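Local coordinates for major capsid protein (Faustovirus, PDB 5J7O), which builds the protein capsid of a large double-stranded DNA virus, probably as a trimer of double jelly-roll subunits, at residues W442-Y448 and S611-N617; N144-Y150 and K356-T360; T172-C178 and I332-G338. Numbering follows the deposited sequence.

Contact 1. Residues W442-Y448 and S611-N617; sequences WPVEFIY and SIAKCIN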
# COMPACT_ATOMS: atom_id res chain seq x y z
N TRP B 442 22.72 20.02 23.98
CA TRP B 442 23.74 19.08 23.52
C TRP B 442 23.74 19.03 22.01
O TRP B 442 22.86 19.61 21.36
CB TRP B 442 23.45 17.69 24.13
CG TRP B 442 23.47 17.71 25.62
CD1 TRP B 442 24.25 18.49 26.42
CD2 TRP B 442 22.63 16.94 26.50
NE1 TRP B 442 23.97 18.24 27.74
CE2 TRP B 442 22.98 17.30 27.82
CE3 TRP B 442 21.63 15.99 26.30
CZ2 TRP B 442 22.37 16.73 28.93
CZ3 TRP B 442 21.02 15.43 27.41
CH2 TRP B 442 21.39 15.80 28.70
N PRO B 443 24.73 18.38 21.40
CA PRO B 443 24.75 18.29 19.93
C PRO B 443 23.47 17.65 19.40
O PRO B 443 23.00 16.64 19.93
CB PRO B 443 25.97 17.41 19.64
CG PRO B 443 26.86 17.64 20.79
CD PRO B 443 25.96 17.81 21.98
N VAL B 444 22.91 18.26 18.36
CA VAL B 444 21.63 17.85 17.80
C VAL B 444 21.87 17.19 16.45
O VAL B 444 22.52 17.77 15.57
CB VAL B 444 20.67 19.04 17.66
CG1 VAL B 444 19.36 18.59 17.03
CG2 VAL B 444 20.43 19.69 19.01
N GLU B 445 21.35 15.97 16.29
CA GLU B 445 21.39 15.29 14.99
C GLU B 445 20.31 15.82 14.06
O GLU B 445 20.58 16.17 12.91
CB GLU B 445 21.25 13.78 15.18
CG GLU B 445 22.47 13.09 15.73
CD GLU B 445 22.31 11.58 15.74
OE1 GLU B 445 21.32 11.09 16.33
OE2 GLU B 445 23.16 10.88 15.15
N PHE B 446 19.07 15.85 14.54
CA PHE B 446 17.95 16.35 13.75
C PHE B 446 16.81 16.72 14.70
O PHE B 446 16.88 16.48 15.91
CB PHE B 446 17.49 15.31 12.72
CG PHE B 446 17.46 13.90 13.24
CD1 PHE B 446 18.55 13.06 13.06
CD2 PHE B 446 16.35 13.41 13.89
CE1 PHE B 446 18.53 11.77 13.53
CE2 PHE B 446 16.32 12.11 14.36
CZ PHE B 446 17.41 11.29 14.18
N ILE B 447 15.78 17.34 14.13
CA ILE B 447 14.66 17.87 14.90
C ILE B 447 13.36 17.57 14.16
O ILE B 447 13.21 17.90 12.98
CB ILE B 447 14.79 19.40 15.12
CG1 ILE B 447 16.08 19.73 15.87
CG2 ILE B 447 13.58 19.94 15.87
CD1 ILE B 447 16.32 21.21 16.06
N TYR B 448 12.41 16.93 14.86
CA TYR B 448 11.06 16.80 14.34
C TYR B 448 10.28 18.08 14.64
O TYR B 448 10.33 18.59 15.77
CB TYR B 448 10.35 15.60 14.97
CG TYR B 448 11.11 14.29 14.91
CD1 TYR B 448 11.77 13.80 16.03
CD2 TYR B 448 11.14 13.54 13.74
CE1 TYR B 448 12.45 12.60 15.98
CE2 TYR B 448 11.83 12.33 13.69
CZ TYR B 448 12.48 11.87 14.81
OH TYR B 448 13.17 10.68 14.76
N SER B 611 8.64 21.01 18.80
CA SER B 611 10.02 20.79 18.35
C SER B 611 10.65 19.74 19.25
O SER B 611 10.85 19.97 20.44
CB SER B 611 10.82 22.09 18.38
OG SER B 611 12.21 21.83 18.24
N ILE B 612 10.97 18.58 18.67
CA ILE B 612 11.53 17.45 19.40
C ILE B 612 12.84 17.08 18.73
O ILE B 612 12.84 16.51 17.63
CB ILE B 612 10.57 16.25 19.44
CG1 ILE B 612 9.25 16.66 20.09
CG2 ILE B 612 11.20 15.08 20.17
CD1 ILE B 612 8.20 15.59 20.04
N ALA B 613 13.95 17.39 19.39
CA ALA B 613 15.27 17.12 18.84
C ALA B 613 15.84 15.83 19.41
O ALA B 613 15.56 15.45 20.55
CB ALA B 613 16.23 18.27 19.14
N LYS B 614 16.64 15.15 18.59
CA LYS B 614 17.39 13.97 19.01
C LYS B 614 18.84 14.40 19.23
O LYS B 614 19.55 14.71 18.27
CB LYS B 614 17.29 12.86 17.98
CG LYS B 614 15.91 12.25 17.85
CD LYS B 614 15.49 11.59 19.15
CE LYS B 614 16.40 10.42 19.49
NZ LYS B 614 16.40 9.39 18.41
N CYS B 615 19.26 14.43 20.49
CA CYS B 615 20.58 14.91 20.86
C CYS B 615 21.52 13.75 21.15
O CYS B 615 21.10 12.60 21.34
CB CYS B 615 20.50 15.84 22.07
SG CYS B 615 19.47 17.30 21.82
N ILE B 616 22.81 14.06 21.18
CA ILE B 616 23.86 13.09 21.47
C ILE B 616 24.38 13.36 22.88
O ILE B 616 24.71 14.50 23.22
CB ILE B 616 25.01 13.17 20.45
CG1 ILE B 616 24.57 12.64 19.09
CG2 ILE B 616 26.23 12.41 20.96
CD1 ILE B 616 25.66 12.65 18.05
N ASN B 617 24.44 12.31 23.69
CA ASN B 617 25.09 12.38 24.99
C ASN B 617 25.92 11.11 25.16
O ASN B 617 26.13 10.35 24.21
CB ASN B 617 24.06 12.57 26.12
CG ASN B 617 24.68 13.21 27.36
OD1 ASN B 617 25.84 12.96 27.68
ND2 ASN B 617 23.90 14.03 28.04
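Two distant pieces of chain become neighbours here through an antiparallel backbone ladder that absorbs one extra residue. Ile612 and Tyr448 exchange a pair of hydrogen bonds, Tyr448 N to Ile612 O at 2.8 Å and Ile612 N to Tyr448 O at 3.0 Å. Farther along, Lys614 N donates to Phe446 O (3.0 Å), but Lys614 O accepts from Glu445 N (3.0 Å), so two consecutive residues face Lys614 in the manner of a beta bulge. The chain turns a corner at Glu445, and beyond it Ile616 N still reaches Pro443 O at 2.9 Å.

The strands are the central pair of a four-stranded sheet, 415-428, 607-620, 444-453, 567-570, whose order matches the BIDG sheet of a viral jelly roll.

Apolar contacts line one face: Ala613 CB lies 3.6 Å from Ile447 CG1 and 3.8 Å from Val444 CG1, while Val444 CG2 meets Cys615 SG at 3.8 Å. On the other face Lys614 CB makes an off-centre CH-pi contact with the Phe446 ring, 4.3 Å from the centroid, and the rest of the side chain, with all four chi angles m, folds on from there, Lys614 CG lying 3.5 Å from Phe446 CE2. Phe446 also stacks on Phe568, and Glu445 forms a salt bridge with Arg419. At the far end Asn617 ND2 sits over a face of the Trp442 indole, 3.1 Å from CH2.

Contact 2. Residues N144-Y150 and K356-T360; sequences NTTSGVY and KGTAT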
# COMPACT_ATOMS: atom_id res chain seq x y z
N ASN B 144 -46.43 26.84 -2.37
CA ASN B 144 -45.97 27.61 -3.54
C ASN B 144 -47.11 27.58 -4.57
O ASN B 144 -47.14 26.72 -5.44
CB ASN B 144 -44.68 27.06 -4.11
CG ASN B 144 -44.04 28.01 -5.11
OD1 ASN B 144 -44.72 28.67 -5.89
ND2 ASN B 144 -42.71 28.08 -5.08
N THR B 145 -48.03 28.54 -4.44
CA THR B 145 -49.17 28.61 -5.35
C THR B 145 -48.77 29.04 -6.76
O THR B 145 -49.51 28.76 -7.71
CB THR B 145 -50.23 29.56 -4.80
OG1 THR B 145 -49.67 30.87 -4.66
CG2 THR B 145 -50.72 29.08 -3.44
N THR B 146 -47.63 29.72 -6.91
CA THR B 146 -47.21 30.17 -8.23
C THR B 146 -46.72 29.00 -9.09
O THR B 146 -47.06 28.91 -10.27
CB THR B 146 -46.13 31.24 -8.11
OG1 THR B 146 -46.67 32.39 -7.45
CG2 THR B 146 -45.62 31.65 -9.48
N SER B 147 -45.93 28.11 -8.50
CA SER B 147 -45.37 26.99 -9.25
C SER B 147 -46.22 25.73 -9.17
O SER B 147 -46.04 24.83 -10.01
CB SER B 147 -43.96 26.66 -8.73
OG SER B 147 -44.02 26.03 -7.46
N GLY B 148 -47.14 25.64 -8.21
CA GLY B 148 -47.87 24.41 -8.00
C GLY B 148 -47.07 23.33 -7.30
O GLY B 148 -47.46 22.16 -7.34
N VAL B 149 -45.96 23.69 -6.67
CA VAL B 149 -45.10 22.74 -5.98
C VAL B 149 -45.36 22.84 -4.48
O VAL B 149 -45.18 23.90 -3.88
CB VAL B 149 -43.61 22.99 -6.29
CG1 VAL B 149 -42.73 22.15 -5.38
CG2 VAL B 149 -43.32 22.68 -7.75
N TYR B 150 -45.79 21.73 -3.89
CA TYR B 150 -45.93 21.59 -2.45
C TYR B 150 -44.72 20.84 -1.93
O TYR B 150 -44.50 19.68 -2.29
CB TYR B 150 -47.23 20.86 -2.11
CG TYR B 150 -47.54 20.70 -0.64
CD1 TYR B 150 -47.93 21.79 0.14
CD2 TYR B 150 -47.46 19.46 -0.03
CE1 TYR B 150 -48.23 21.64 1.48
CE2 TYR B 150 -47.75 19.30 1.32
CZ TYR B 150 -48.13 20.39 2.07
OH TYR B 150 -48.42 20.24 3.40
N LYS B 356 -53.19 24.28 -6.18
CA LYS B 356 -51.86 23.79 -6.49
C LYS B 356 -50.82 24.49 -5.62
O LYS B 356 -50.94 25.67 -5.28
CB LYS B 356 -51.53 24.00 -7.97
CG LYS B 356 -51.54 25.45 -8.44
CD LYS B 356 -50.95 25.57 -9.84
CE LYS B 356 -50.98 27.00 -10.34
NZ LYS B 356 -50.31 27.13 -11.67
N GLY B 357 -49.78 23.74 -5.25
CA GLY B 357 -48.76 24.24 -4.36
C GLY B 357 -49.08 24.15 -2.89
O GLY B 357 -48.21 24.42 -2.06
N THR B 358 -50.31 23.78 -2.53
CA THR B 358 -50.71 23.57 -1.15
C THR B 358 -51.07 22.10 -0.95
O THR B 358 -51.07 21.31 -1.90
CB THR B 358 -51.88 24.47 -0.76
OG1 THR B 358 -53.10 23.92 -1.28
CG2 THR B 358 -51.69 25.87 -1.33
N ALA B 359 -51.39 21.74 0.29
CA ALA B 359 -51.78 20.37 0.60
C ALA B 359 -53.12 19.98 -0.01
O ALA B 359 -53.52 18.82 0.13
CB ALA B 359 -51.81 20.16 2.11
N THR B 360 -53.82 20.90 -0.67
CA THR B 360 -55.09 20.62 -1.31
C THR B 360 -54.99 20.58 -2.83
O THR B 360 -56.02 20.57 -3.51
CB THR B 360 -56.14 21.65 -0.88
OG1 THR B 360 -55.69 22.96 -1.22
CG2 THR B 360 -56.39 21.57 0.62
O HOH W 1 -49.22 20.65 -4.96
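Loops often dock by threading glycine where no side chain could fit, and Gly357 is a clear case. An ideal CB there would stand 1.8 Å from Asn144 O; the bare CA instead makes a CA-H...O contact with that oxygen at 3.2 Å, and Asn144 N donates to Gly357 O at 3.0 Å. Tyr150, chi1 t, has its CA-to-CB bond directed toward the opposing loop and lays a ring face against Ala359 N, 3.4 Å from CE1; its hydroxyl bonds to Asp130. Lys356, p at chi1 and extended thereafter, runs beside Gly148, with CB 3.7 Å from Gly148 CA. Thr145 and Thr358, both p, touch through their CG2 methyls at 4.0 Å. Polar side chains hold each loop in shape: Asn144 OD1 accepts from Ser147 N (2.9 Å), Ser147 OG from Val149 N (3.1 Å), and Thr358 OG1 from Thr360 N (3.2 Å). These are, in turn, an Asx motif and two ST turns, which shape loops at the tips of two neighbouring antiparallel hairpins, 138-142 with 149-158 and 341-351 with 364-375.

Contact 3. Residues T172-C178 and I332-G338; sequences TNFVRYC and ILFTAPG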
# COMPACT_ATOMS: atom_id res chain seq x y z
N THR B 172 -28.64 3.69 22.81
CA THR B 172 -27.30 3.59 23.36
C THR B 172 -26.28 3.98 22.30
O THR B 172 -26.39 3.57 21.14
CB THR B 172 -27.01 2.17 23.87
OG1 THR B 172 -28.00 1.79 24.84
CG2 THR B 172 -25.63 2.10 24.52
N ASN B 173 -25.30 4.78 22.70
CA ASN B 173 -24.21 5.14 21.82
C ASN B 173 -23.21 4.00 21.69
O ASN B 173 -23.14 3.10 22.53
CB ASN B 173 -23.50 6.40 22.33
CG ASN B 173 -24.34 7.65 22.19
OD1 ASN B 173 -25.10 7.80 21.23
ND2 ASN B 173 -24.20 8.57 23.14
N PHE B 174 -22.43 4.05 20.62
CA PHE B 174 -21.31 3.13 20.45
C PHE B 174 -20.04 3.74 21.04
O PHE B 174 -20.00 4.92 21.39
CB PHE B 174 -21.11 2.79 18.97
CG PHE B 174 -22.12 1.82 18.42
CD1 PHE B 174 -23.17 1.36 19.20
CD2 PHE B 174 -22.03 1.37 17.11
CE1 PHE B 174 -24.10 0.47 18.69
CE2 PHE B 174 -22.95 0.48 16.60
CZ PHE B 174 -23.99 0.03 17.39
N VAL B 175 -19.01 2.92 21.15
CA VAL B 175 -17.73 3.37 21.68
C VAL B 175 -16.64 3.10 20.65
O VAL B 175 -16.73 2.17 19.83
CB VAL B 175 -17.38 2.70 23.02
CG1 VAL B 175 -18.27 3.24 24.13
CG2 VAL B 175 -17.51 1.19 22.92
N ARG B 176 -15.62 3.95 20.68
CA ARG B 176 -14.48 3.83 19.79
C ARG B 176 -13.24 4.28 20.54
O ARG B 176 -13.32 5.06 21.50
CB ARG B 176 -14.65 4.69 18.53
CG ARG B 176 -13.83 5.97 18.55
CD ARG B 176 -14.36 6.97 17.55
NE ARG B 176 -14.30 6.49 16.17
CZ ARG B 176 -15.04 6.98 15.17
NH1 ARG B 176 -15.90 7.96 15.40
NH2 ARG B 176 -14.91 6.49 13.95
N TYR B 177 -12.09 3.78 20.11
CA TYR B 177 -10.81 4.27 20.60
C TYR B 177 -10.27 5.35 19.67
O TYR B 177 -10.55 5.36 18.47
CB TYR B 177 -9.79 3.13 20.73
CG TYR B 177 -9.95 2.33 22.00
CD1 TYR B 177 -10.77 1.21 22.05
CD2 TYR B 177 -9.28 2.70 23.16
CE1 TYR B 177 -10.92 0.48 23.22
CE2 TYR B 177 -9.43 1.98 24.34
CZ TYR B 177 -10.25 0.87 24.36
OH TYR B 177 -10.39 0.15 25.52
N CYS B 178 -9.49 6.26 20.24
CA CYS B 178 -8.78 7.22 19.42
C CYS B 178 -7.77 6.49 18.53
O CYS B 178 -7.39 5.35 18.79
CB CYS B 178 -8.08 8.26 20.29
SG CYS B 178 -6.66 7.62 21.20
N ILE B 332 -8.78 8.79 25.43
CA ILE B 332 -8.46 7.53 24.79
C ILE B 332 -9.71 6.86 24.22
O ILE B 332 -9.68 6.33 23.11
CB ILE B 332 -7.73 6.59 25.77
CG1 ILE B 332 -6.43 7.24 26.26
CG2 ILE B 332 -7.46 5.24 25.13
CD1 ILE B 332 -5.47 7.59 25.15
N LEU B 333 -10.81 6.88 24.97
CA LEU B 333 -12.04 6.20 24.61
C LEU B 333 -13.13 7.24 24.39
O LEU B 333 -13.27 8.17 25.19
CB LEU B 333 -12.45 5.21 25.70
CG LEU B 333 -13.63 4.28 25.45
CD1 LEU B 333 -13.26 3.22 24.41
CD2 LEU B 333 -14.06 3.63 26.75
N PHE B 334 -13.89 7.09 23.31
CA PHE B 334 -14.83 8.12 22.90
C PHE B 334 -16.19 7.52 22.54
O PHE B 334 -16.29 6.39 22.07
CB PHE B 334 -14.31 8.91 21.70
CG PHE B 334 -13.10 9.74 22.01
CD1 PHE B 334 -11.83 9.18 21.97
CD2 PHE B 334 -13.22 11.07 22.35
CE1 PHE B 334 -10.72 9.93 22.26
CE2 PHE B 334 -12.11 11.83 22.64
CZ PHE B 334 -10.85 11.26 22.60
N THR B 335 -17.22 8.32 22.78
CA THR B 335 -18.57 8.01 22.33
C THR B 335 -18.69 8.31 20.84
O THR B 335 -18.09 9.26 20.33
CB THR B 335 -19.58 8.84 23.13
OG1 THR B 335 -19.64 8.36 24.48
CG2 THR B 335 -20.97 8.78 22.51
N ALA B 336 -19.44 7.47 20.14
CA ALA B 336 -19.75 7.66 18.73
C ALA B 336 -21.18 7.22 18.49
O ALA B 336 -21.72 6.42 19.26
CB ALA B 336 -18.79 6.87 17.83
N PRO B 337 -21.83 7.75 17.46
CA PRO B 337 -23.23 7.37 17.19
C PRO B 337 -23.37 5.87 16.99
O PRO B 337 -22.52 5.22 16.37
CB PRO B 337 -23.57 8.14 15.92
CG PRO B 337 -22.65 9.31 15.92
CD PRO B 337 -21.38 8.81 16.54
N GLY B 338 -24.45 5.32 17.52
CA GLY B 338 -24.75 3.90 17.43
C GLY B 338 -25.77 3.60 16.35
O GLY B 338 -25.74 4.19 15.26
O HOH W 2 -26.14 6.45 19.02
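Five backbone hydrogen bonds join the two strands, which run antiparallel at 141°. Phe174 and Ala336 pair both ways (Phe174 N to Ala336 O 2.8 Å, Ala336 N to Phe174 O 2.9 Å), as do Arg176 and Phe334 (Arg176 N to Phe334 O 2.9 Å, Phe334 N to Arg176 O 2.8 Å); Cys178 N to Ile332 O, 2.9 Å, extends the ladder. Where the strands part, a water takes over, donating to Asn173 OD1 (2.8 Å) and accepting from Gly338 N (2.5 Å). Asn173 is anchored in addition to Ala378 and Ser381.

Aromatic contacts come next. Gly338 CA sits squarely over the Phe174 ring, 3.5 Å from its centroid; a side chain at this glycine would collide with Phe174 CD1. Leu333 CD1 makes the matching CH-pi contact over Tyr177, 3.8 Å from the ring centroid. Beyond these, Cys178 CB packs on Phe334 CE1 (3.7 Å) and Ile332 CG2 on Tyr177 CD2 (3.7 Å). Arg176, on the Phe334 face, bonds to Gln284 and forms a cation-pi pair with Trp465, while Phe174 packs on Leu238 of the third subunit.

Since all the direct hydrogen bonds between the segments are main-chain to main-chain, pairing itself demands little of the side chains, which are left to pack and to hydrogen-bond to other parts of the subunit, while Phe174 also packs against a neighbouring subunit.

In the fold
The three contacts trace the double jelly-roll plan. Contact 3 (centre about 45 Å from that of contact 2) and contact 2 both join the long insertion between strands 99-109 and 186-193 to the one between 320-326 and 389-401, consistent with the DE and HI loops of the first jelly roll. Contact 2 brackets contact 3 in sequence, and strands 149-158 and 170-177 are consecutive, yet they belong to separate sheets. Contact 1 follows later in the chain, within the second jelly roll, its centre about 72 Å from that of contact 2 and about 38 Å from that of contact 3. Insertions thus pair with each other while the barrel pairs its own strands.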